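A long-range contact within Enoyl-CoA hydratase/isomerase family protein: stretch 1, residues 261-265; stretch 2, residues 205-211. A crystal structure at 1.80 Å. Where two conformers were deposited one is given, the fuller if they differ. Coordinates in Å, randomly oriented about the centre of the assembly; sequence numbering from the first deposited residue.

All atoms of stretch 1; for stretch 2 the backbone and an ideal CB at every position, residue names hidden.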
# COMPACT_ATOMS: atom_id res chain seq x y z
N MSE A 261 17.20 5.28 -30.49
CA MSE A 261 16.67 6.61 -30.79
C MSE A 261 15.20 6.48 -31.13
O MSE A 261 14.81 6.31 -32.30
CB MSE A 261 17.45 7.28 -31.93
CG MSE A 261 18.71 7.98 -31.49
SE MSE A 261 19.77 8.67 -32.98
CE MSE A 261 18.33 9.13 -34.22
N TYR A 262 14.38 6.55 -30.10
CA TYR A 262 12.95 6.39 -30.27
C TYR A 262 12.31 7.66 -30.82
O TYR A 262 12.77 8.77 -30.54
CB TYR A 262 12.31 5.92 -28.97
CG TYR A 262 12.90 4.62 -28.45
CD1 TYR A 262 12.83 3.46 -29.21
CD2 TYR A 262 13.47 4.54 -27.19
CE1 TYR A 262 13.34 2.27 -28.74
CE2 TYR A 262 13.98 3.35 -26.70
CZ TYR A 262 13.91 2.21 -27.48
OH TYR A 262 14.44 1.03 -27.02
N LYS A 263 11.26 7.48 -31.62
CA LYS A 263 10.61 8.60 -32.29
C LYS A 263 9.09 8.69 -32.08
O LYS A 263 8.43 9.55 -32.66
CB LYS A 263 10.93 8.50 -33.79
CG LYS A 263 12.45 8.36 -34.06
CD LYS A 263 12.79 8.22 -35.52
CE LYS A 263 14.30 7.96 -35.70
NZ LYS A 263 15.17 9.07 -35.21
N GLY A 264 8.53 7.82 -31.24
CA GLY A 264 7.08 7.83 -30.99
C GLY A 264 6.28 7.30 -32.17
O GLY A 264 5.28 7.89 -32.57
N GLU A 265 6.77 6.21 -32.75
CA GLU A 265 6.15 5.57 -33.91
C GLU A 265 6.37 4.07 -33.82
O GLU A 265 5.88 3.29 -34.65
CB GLU A 265 6.79 6.08 -35.20
CG GLU A 265 8.30 5.86 -35.26
CD GLU A 265 8.91 6.16 -36.62
OE1 GLU A 265 10.13 5.91 -36.78
OE2 GLU A 265 8.17 6.62 -37.52
OXT GLU A 265 7.10 3.64 -32.92
N UNK A 205 12.48 10.42 -20.79
CA UNK A 205 12.37 10.91 -22.16
C UNK A 205 13.14 10.07 -23.18
O UNK A 205 12.82 10.10 -24.37
CB UNK A 205 12.86 12.36 -22.22
N UNK A 206 14.21 9.38 -22.75
CA UNK A 206 14.99 8.54 -23.66
C UNK A 206 14.34 7.15 -23.87
O UNK A 206 14.75 6.40 -24.76
CB UNK A 206 16.41 8.38 -23.12
N UNK A 207 13.36 6.80 -23.05
CA UNK A 207 12.65 5.53 -23.22
C UNK A 207 11.56 5.69 -24.28
O UNK A 207 11.28 6.82 -24.73
CB UNK A 207 12.05 5.06 -21.89
N UNK A 208 10.98 4.58 -24.73
CA UNK A 208 9.99 4.62 -25.82
C UNK A 208 8.76 5.40 -25.39
O UNK A 208 8.11 5.00 -24.45
CB UNK A 208 9.59 3.21 -26.25
N UNK A 209 8.45 6.52 -26.08
CA UNK A 209 7.32 7.33 -25.59
C UNK A 209 5.96 6.67 -25.67
O UNK A 209 5.10 6.97 -24.85
CB UNK A 209 7.26 8.64 -26.38
N UNK A 210 5.73 5.82 -26.67
CA UNK A 210 4.44 5.12 -26.77
C UNK A 210 4.36 4.15 -25.59
O UNK A 210 3.33 4.05 -24.91
CB UNK A 210 4.29 4.39 -28.10
N UNK A 211 5.47 3.50 -25.30
CA UNK A 211 5.57 2.53 -24.20
C UNK A 211 5.37 3.20 -22.82
O UNK A 211 4.61 2.71 -21.98
CB UNK A 211 6.93 1.83 -24.25

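Position 205 lies in the last stretch of a helix, and its ideal CB has nothing of stretch 1 within 5.5 Å. This contact therefore sets no rule there beyond tolerance of helical backbone angles, which many residues satisfy. The deposited residue is Ala205, and it takes no part in the contact.

At 206 the CA-to-CB bond points away from stretch 1, so again the side chain is left unspecified; small, polar or larger residues would all be compatible with what stretch 1 presents. The backbone is another matter. The carbonyl O of 206 sits at the edge of the Tyr262 ring, near its plane, 3.3 Å from CD2, where the ring's slightly positive rim meets the partial negative charge of the carbonyl oxygen. The residue is Ser206, with chi1 in the p well. Its carbonyl O also accepts a hydrogen bond from a water at 2.8 Å, and that water accepts one from Tyr262 N at 3.3 Å, so one oxygen serves both the aromatic edge and a bridge to the backbone.

Position 207, too, directs its CB away, with the closest atom of stretch 1, Tyr262 CE2, 5.5 Å from the ideal CB. Its phi/psi of -82/168 is extended, marking a break from the preceding helix, and almost any residue could adopt it. Asn207 is found; its ND2 is hydrogen-bonded elsewhere in the structure, while its backbone C lies 3.7 Å from Tyr262 CD2.

Position 208 comes just before a new helix. Its phi/psi of -64/118 does not demand glycine, and serine, threonine, aspartate or asparagine would be the usual capping candidates. A CB would point sideways and lie 4.2 Å from Tyr262 CD2, close but not in clash, so small side chains look plausible. The deposited residue is Gly208, which offers backbone alone; its N is 3.5 Å from Tyr262 CD2.

At 209, the first turn of the helix and a phi of -66° make proline an obvious candidate, since its missing amide hydrogen costs little there. The ideal CB points sideways, 4.7 Å from Gly264 CA, and compact apolar groups would suit the space beside Tyr262 CB and Gly264. Pro209 fits both demands. Its CD packs 3.8 Å from Tyr262 CB, and its CG, on a ring with C-gamma endo pucker, reaches 3.6 Å from Gly264 CA.

Position 210 is helical and points its CB toward stretch 1, but the nearest target, Gly264 CA, is 5.3 Å from the ideal CB. A side chain of some length is needed to close that gap against a backbone surface; isoleucine, leucine or methionine would be reasonable, and a long polar chain is not excluded. Ile210, with chi1 m and chi2 t, extends CD1 to 3.6 Å from both Gly264 C and Glu265 N, covering the chain as it nears its C-terminus.

Position 211 continues the helix with its CB out of reach, so stretch 1 imposes nothing. Ala211 is a good helix former and makes no contact here.

Stretch 2, residues 205-211: ASNGPIA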
# COMPACT_ATOMS: atom_id res chain seq x y z
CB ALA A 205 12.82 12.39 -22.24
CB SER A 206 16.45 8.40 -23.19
OG SER A 206 16.52 7.67 -21.96
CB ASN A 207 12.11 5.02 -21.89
CG ASN A 207 13.22 4.61 -20.95
OD1 ASN A 207 14.34 4.30 -21.41
ND2 ASN A 207 12.94 4.64 -19.64
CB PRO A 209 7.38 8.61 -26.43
CG PRO A 209 8.22 8.29 -27.61
CD PRO A 209 9.13 7.14 -27.22
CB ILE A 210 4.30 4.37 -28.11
CG1 ILE A 210 4.26 5.36 -29.27
CG2 ILE A 210 3.07 3.48 -28.10
CD1 ILE A 210 4.21 4.72 -30.63
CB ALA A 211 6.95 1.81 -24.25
O HOH W 1 15.57 7.55 -27.23
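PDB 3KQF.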